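Local coordinates for protein octaprenyl Pyrophosphate Synthase (Helicobacter pylori, PDB 3TC1) that probably catalyses the magnesium-dependent, stepwise condensation of isopentenyl diphosphate units onto an allylic diphosphate to build the C40 chain of octaprenyl diphosphate, at residues L227-L232 with E257-K262; A72-D77 with M85-P90. One frame throughout, in Å; residues are numbered along the deposited sequence.

Contact 1: residues L227-L232 with E257-K262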
loop_
_atom_site.group_PDB
_atom_site.type_symbol
_atom_site.label_atom_id
_atom_site.label_comp_id
_atom_site.label_asym_id
_atom_site.label_seq_id
_atom_site.Cartn_x
_atom_site.Cartn_y
_atom_site.Cartn_z
ATOM N N LEU B 227 -10.033 7.299 24.469
ATOM C CA LEU B 227 -10.567 8.374 25.310
ATOM C C LEU B 227 -11.133 7.928 26.663
ATOM O O LEU B 227 -10.815 8.518 27.689
ATOM C CB LEU B 227 -11.625 9.181 24.540
ATOM C CG LEU B 227 -12.031 10.506 25.205
ATOM C CD1 LEU B 227 -10.782 11.329 25.523
ATOM C CD2 LEU B 227 -12.969 11.285 24.289
ATOM N N PRO B 228 -11.989 6.889 26.685
ATOM C CA PRO B 228 -12.528 6.455 27.977
ATOM C C PRO B 228 -11.422 6.191 29.003
ATOM O O PRO B 228 -11.526 6.591 30.159
ATOM C CB PRO B 228 -13.289 5.180 27.621
ATOM C CG PRO B 228 -13.761 5.456 26.225
ATOM C CD PRO B 228 -12.545 6.085 25.585
ATOM N N TYR B 229 -10.363 5.513 28.570
ATOM C CA TYR B 229 -9.244 5.180 29.451
ATOM C C TYR B 229 -8.451 6.416 29.847
ATOM O O TYR B 229 -7.962 6.517 30.973
ATOM C CB TYR B 229 -8.336 4.153 28.761
ATOM C CG TYR B 229 -9.009 2.807 28.600
ATOM C CD1 TYR B 229 -8.985 1.863 29.632
ATOM C CD2 TYR B 229 -9.712 2.493 27.436
ATOM C CE1 TYR B 229 -9.645 0.640 29.508
ATOM C CE2 TYR B 229 -10.381 1.270 27.305
ATOM C CZ TYR B 229 -10.341 0.352 28.343
ATOM O OH TYR B 229 -10.986 -0.858 28.208
ATOM N N LEU B 230 -8.323 7.357 28.915
ATOM C CA LEU B 230 -7.610 8.598 29.185
ATOM C C LEU B 230 -8.367 9.423 30.230
ATOM O O LEU B 230 -7.782 9.903 31.201
ATOM C CB LEU B 230 -7.461 9.401 27.887
ATOM C CG LEU B 230 -6.486 8.758 26.893
ATOM C CD1 LEU B 230 -6.724 9.283 25.486
ATOM C CD2 LEU B 230 -5.057 9.042 27.370
ATOM N N LEU B 231 -9.670 9.584 30.024
ATOM C CA LEU B 231 -10.494 10.350 30.958
ATOM C C LEU B 231 -10.549 9.665 32.324
ATOM O O LEU B 231 -10.523 10.326 33.363
ATOM C CB LEU B 231 -11.908 10.527 30.391
ATOM C CG LEU B 231 -12.015 11.362 29.107
ATOM C CD1 LEU B 231 -13.459 11.411 28.637
ATOM C CD2 LEU B 231 -11.493 12.772 29.370
ATOM N N LEU B 232 -10.626 8.337 32.323
ATOM C CA LEU B 232 -10.659 7.582 33.576
ATOM C C LEU B 232 -9.356 7.776 34.342
ATOM O O LEU B 232 -9.361 8.073 35.534
ATOM C CB LEU B 232 -10.856 6.081 33.308
ATOM C CG LEU B 232 -10.818 5.210 34.576
ATOM C CD1 LEU B 232 -11.975 5.602 35.504
ATOM C CD2 LEU B 232 -10.911 3.736 34.208
ATOM N N GLU B 257 -14.651 -6.407 33.929
ATOM C CA GLU B 257 -15.599 -6.023 34.972
ATOM C C GLU B 257 -15.073 -4.888 35.848
ATOM O O GLU B 257 -15.814 -3.960 36.181
ATOM C CB GLU B 257 -15.973 -7.232 35.839
ATOM C CG GLU B 257 -16.830 -8.252 35.105
ATOM C CD GLU B 257 -18.020 -7.611 34.388
ATOM O OE1 GLU B 257 -18.823 -6.930 35.059
ATOM O OE2 GLU B 257 -18.151 -7.785 33.156
ATOM N N TRP B 258 -13.796 -4.948 36.220
ATOM C CA TRP B 258 -13.209 -3.896 37.042
ATOM C C TRP B 258 -13.261 -2.559 36.286
ATOM O O TRP B 258 -13.626 -1.521 36.844
ATOM C CB TRP B 258 -11.753 -4.242 37.382
ATOM C CG TRP B 258 -11.060 -3.221 38.257
ATOM C CD1 TRP B 258 -11.067 -3.162 39.628
ATOM C CD2 TRP B 258 -10.254 -2.120 37.813
ATOM N NE1 TRP B 258 -10.307 -2.095 40.060
ATOM C CE2 TRP B 258 -9.800 -1.439 38.968
ATOM C CE3 TRP B 258 -9.870 -1.642 36.551
ATOM C CZ2 TRP B 258 -8.981 -0.304 38.897
ATOM C CZ3 TRP B 258 -9.055 -0.516 36.481
ATOM C CH2 TRP B 258 -8.621 0.140 37.649
ATOM N N THR B 259 -12.897 -2.597 35.007
ATOM C CA THR B 259 -12.893 -1.405 34.165
ATOM C C THR B 259 -14.289 -0.797 34.022
ATOM O O THR B 259 -14.450 0.428 34.030
ATOM C CB THR B 259 -12.351 -1.734 32.751
ATOM O OG1 THR B 259 -11.026 -2.269 32.861
ATOM C CG2 THR B 259 -12.310 -0.492 31.896
ATOM N N LYS B 260 -15.303 -1.643 33.877
ATOM C CA LYS B 260 -16.660 -1.124 33.746
ATOM C C LYS B 260 -17.117 -0.416 35.016
ATOM O O LYS B 260 -17.824 0.594 34.955
ATOM C CB LYS B 260 -17.636 -2.248 33.385
ATOM C CG LYS B 260 -17.455 -2.757 31.967
ATOM C CD LYS B 260 -18.623 -3.613 31.505
ATOM C CE LYS B 260 -18.707 -4.916 32.268
ATOM N NZ LYS B 260 -19.764 -5.808 31.701
ATOM N N GLU B 261 -16.715 -0.942 36.168
ATOM C CA GLU B 261 -17.084 -0.333 37.444
ATOM C C GLU B 261 -16.420 1.027 37.591
ATOM O O GLU B 261 -17.032 1.970 38.086
ATOM C CB GLU B 261 -16.663 -1.218 38.617
ATOM C CG GLU B 261 -17.280 -2.601 38.609
ATOM C CD GLU B 261 -16.956 -3.379 39.865
ATOM O OE1 GLU B 261 -15.881 -3.145 40.455
ATOM O OE2 GLU B 261 -17.774 -4.234 40.260
ATOM N N LYS B 262 -15.167 1.124 37.154
ATOM C CA LYS B 262 -14.426 2.373 37.250
ATOM C C LYS B 262 -14.989 3.447 36.323
ATOM O O LYS B 262 -15.037 4.617 36.698
ATOM C CB LYS B 262 -12.940 2.130 36.974
ATOM C CG LYS B 262 -12.225 1.392 38.113
ATOM C CD LYS B 262 -12.271 2.207 39.408
ATOM C CE LYS B 262 -12.059 1.331 40.636
ATOM N NZ LYS B 262 -12.196 2.097 41.907
HETATM O O HOH W 1 -10.512 -2.824 30.066
#
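Tyr229 and Leu232 of one short helix meet Thr259 and Lys262 of another, joining helices 227-233 and 253-265 in the all-helical fold of the polyprenyl synthases. The contact is small and buried, and no direct hydrogen bond crosses it. Methyl Thr259 CG2 lies obliquely against one corner of the Tyr229 ring, 3.8 Å from Tyr229 CE1 and 3.9 Å from Tyr229 OH. One turn further on, the isobutyl fork of Leu232 straddles the start of Lys262: Leu232 CD2 rests 3.8 Å from Lys262 CB, while Leu232 CD1 approaches the backbone oxygen Lys262 O at 3.4 Å. Leucine suits this buried place because its branched, apolar end offers two methyls; chi1 of 177°, which sets CG anti to the backbone N, sends both across to the other helix.

The polar counterpart is a water. It sits in the plane of the Tyr229 ring, 2.7 Å from Tyr229 OH, and donates a hydrogen bond to Thr259 OG1. Threonine thus serves two ends: its methyl packs on the ring, and its hydroxyl, turned to the side of the backbone N, also bonds to Ile255 O one turn back in its own helix.

Behind this first shell, Phe220 stacks on Tyr229 and Phe263 meets it edge-to-face, holding the ring in an aromatic cluster. Lysine can line such a site because its long chain carries the charge off, bent at chi2 (-62°), to a salt bridge with Asp240 and a hydrogen bond with Gln265. Lys262 CG passes 3.6 Å above the plane of the Trp258 indole, over its outer part.

Contact 2: residues A72-D77 with M85-P90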
loop_
_atom_site.group_PDB
_atom_site.type_symbol
_atom_site.label_atom_id
_atom_site.label_comp_id
_atom_site.label_asym_id
_atom_site.label_seq_id
_atom_site.Cartn_x
_atom_site.Cartn_y
_atom_site.Cartn_z
ATOM N N ALA B 72 -8.414 -1.073 1.570
ATOM C CA ALA B 72 -6.976 -1.331 1.580
ATOM C C ALA B 72 -6.398 -1.088 2.969
ATOM O O ALA B 72 -5.589 -1.878 3.464
ATOM C CB ALA B 72 -6.261 -0.444 0.554
ATOM N N SER B 73 -6.806 0.007 3.598
ATOM C CA SER B 73 -6.304 0.328 4.928
ATOM C C SER B 73 -6.712 -0.741 5.938
ATOM O O SER B 73 -5.934 -1.100 6.810
ATOM C CB SER B 73 -6.821 1.693 5.391
ATOM O OG SER B 73 -8.223 1.671 5.539
ATOM N N LEU B 74 -7.936 -1.243 5.820
ATOM C CA LEU B 74 -8.415 -2.275 6.736
ATOM C C LEU B 74 -7.622 -3.567 6.539
ATOM O O LEU B 74 -7.318 -4.272 7.502
ATOM C CB LEU B 74 -9.911 -2.536 6.520
ATOM C CG LEU B 74 -10.840 -1.360 6.850
ATOM C CD1 LEU B 74 -12.278 -1.724 6.504
ATOM C CD2 LEU B 74 -10.707 -0.999 8.319
ATOM N N LEU B 75 -7.283 -3.867 5.289
ATOM C CA LEU B 75 -6.511 -5.066 4.983
ATOM C C LEU B 75 -5.141 -4.994 5.640
ATOM O O LEU B 75 -4.679 -5.969 6.224
ATOM C CB LEU B 75 -6.343 -5.230 3.471
ATOM C CG LEU B 75 -7.571 -5.657 2.661
ATOM C CD1 LEU B 75 -7.218 -5.623 1.175
ATOM C CD2 LEU B 75 -8.025 -7.059 3.071
ATOM N N HIS B 76 -4.486 -3.841 5.545
ATOM C CA HIS B 76 -3.172 -3.692 6.154
ATOM C C HIS B 76 -3.270 -3.622 7.671
ATOM O O HIS B 76 -2.402 -4.133 8.373
ATOM C CB HIS B 76 -2.449 -2.451 5.608
ATOM C CG HIS B 76 -1.889 -2.645 4.231
ATOM N ND1 HIS B 76 -1.148 -1.681 3.581
ATOM C CD2 HIS B 76 -1.976 -3.691 3.376
ATOM C CE1 HIS B 76 -0.807 -2.123 2.384
ATOM N NE2 HIS B 76 -1.297 -3.339 2.234
ATOM N N ASP B 77 -4.329 -2.995 8.175
ATOM C CA ASP B 77 -4.514 -2.889 9.618
ATOM C C ASP B 77 -4.705 -4.272 10.237
ATOM O O ASP B 77 -4.226 -4.530 11.336
ATOM C CB ASP B 77 -5.717 -2.001 9.956
ATOM C CG ASP B 77 -5.482 -0.540 9.615
ATOM O OD1 ASP B 77 -4.397 -0.013 9.945
ATOM O OD2 ASP B 77 -6.389 0.087 9.027
ATOM N N MET B 85 -9.961 -12.020 12.551
ATOM C CA MET B 85 -11.350 -11.804 12.202
ATOM C C MET B 85 -11.687 -10.350 11.900
ATOM O O MET B 85 -11.085 -9.432 12.452
ATOM C CB MET B 85 -12.199 -12.288 13.380
ATOM C CG MET B 85 -13.664 -12.465 13.108
ATOM S SD MET B 85 -14.145 -14.072 13.749
ATOM C CE MET B 85 -13.239 -15.128 12.614
ATOM N N ARG B 86 -12.651 -10.157 11.007
ATOM C CA ARG B 86 -13.142 -8.831 10.660
ATOM C C ARG B 86 -14.632 -8.970 10.429
ATOM O O ARG B 86 -15.056 -9.348 9.338
ATOM C CB ARG B 86 -12.494 -8.273 9.389
ATOM C CG ARG B 86 -13.239 -7.040 8.857
ATOM C CD ARG B 86 -12.327 -6.113 8.074
ATOM N NE ARG B 86 -11.289 -5.548 8.931
ATOM C CZ ARG B 86 -11.454 -4.503 9.738
ATOM N NH1 ARG B 86 -12.622 -3.879 9.807
ATOM N NH2 ARG B 86 -10.443 -4.088 10.487
ATOM N N ARG B 87 -15.425 -8.692 11.459
ATOM C CA ARG B 87 -16.873 -8.794 11.328
ATOM C C ARG B 87 -17.311 -10.259 11.360
ATOM O O ARG B 87 -18.115 -10.693 10.537
ATOM C CB ARG B 87 -17.299 -8.166 10.006
ATOM C CG ARG B 87 -18.304 -7.054 10.104
ATOM C CD ARG B 87 -18.327 -6.316 8.781
ATOM N NE ARG B 87 -17.038 -5.678 8.512
ATOM C CZ ARG B 87 -16.677 -5.169 7.338
ATOM N NH1 ARG B 87 -17.500 -5.225 6.307
ATOM N NH2 ARG B 87 -15.502 -4.571 7.203
ATOM N N LYS B 88 -16.764 -11.005 12.315
ATOM C CA LYS B 88 -17.042 -12.428 12.521
ATOM C C LYS B 88 -16.515 -13.405 11.471
ATOM O O LYS B 88 -16.529 -14.618 11.692
ATOM C CB LYS B 88 -18.540 -12.682 12.733
ATOM C CG LYS B 88 -18.785 -13.446 14.036
ATOM C CD LYS B 88 -19.836 -14.552 13.951
ATOM C CE LYS B 88 -19.780 -15.326 12.646
ATOM N NZ LYS B 88 -20.836 -14.831 11.721
ATOM N N LEU B 89 -16.061 -12.901 10.330
ATOM C CA LEU B 89 -15.516 -13.799 9.327
ATOM C C LEU B 89 -13.995 -13.680 9.297
ATOM O O LEU B 89 -13.435 -12.632 9.637
ATOM C CB LEU B 89 -16.153 -13.535 7.959
ATOM C CG LEU B 89 -17.549 -14.176 7.888
ATOM C CD1 LEU B 89 -18.187 -13.912 6.538
ATOM C CD2 LEU B 89 -17.433 -15.681 8.138
ATOM N N PRO B 90 -13.309 -14.760 8.887
ATOM C CA PRO B 90 -11.847 -14.814 8.815
ATOM C C PRO B 90 -11.276 -13.657 8.017
ATOM O O PRO B 90 -11.800 -13.305 6.962
ATOM C CB PRO B 90 -11.565 -16.157 8.132
ATOM C CG PRO B 90 -12.888 -16.892 8.150
ATOM C CD PRO B 90 -13.895 -15.802 8.029
#
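Leu74 on helix 53-80 packs beneath the guanidinium of Arg86, in a small, weakly bonded two-residue beta hairpin. The helix carries, from Asp77 on, the first aspartate-rich DDxxD motif of the polyprenyl synthase fold, and the arginine pair of the hairpin follows it. In this family these elements usually serve magnesium and diphosphate binding, so Arg86 and Arg87 probably line a pocket made for anions.

The leucine stands nearly perpendicular to the arginine chain. Methyl Leu74 CD2 stands 3.4 Å above the guanidinium plane, nearer the edge of the group than its centre, and lies 3.8 Å from both Arg86 NH1 and Arg86 NH2. A leucine suits this place: a flat cation accepts a methyl on its face while its N-H groups point outward to polar partners. With Leu74 CG anti to the carbonyl carbon (chi1 -65°), both methyls are carried out toward the hairpin. Arg86 arrives from the other side on an extended chain that bends at chi3 (-64°), laying the guanidinium flat over the leucine. Arg86 NE forms a salt bridge with Asp78, just past the helical segment, which fixes the turn of the group.

The side chain of Arg87 is poorly ordered; as modelled, Arg87 NH2 lies in the plane of the Arg86 guanidinium, at its edge, and 4.4 Å from Leu74 CD1. The left-handed backbone angles of Arg87 and Lys88 fit a type I' turn, which places Arg87 beside its neighbour and is closed by the bond from Arg86 N to Leu89 O, 2.9 Å long.

Contacts 1 and 2 lie in different regions of one polyprenyl synthase chain, with centres 26 Å apart and nearest atoms about 17 Å apart. In sequence contact 2 is complete well before contact 1 begins. A bound magnesium ion relates both to the presumed active site. The side chain of Arg86 in contact 2 is about 9 Å from this magnesium ion. The side chain of Tyr229 in contact 1 is about 10 Å from the magnesium ion, and both are too far for direct coordination. Contact 2 is a surface contact built around a charged group, whereas contact 1 is a buried, water-bridged joint between helices farther from the chain centre, at 23 Å against 12 Å.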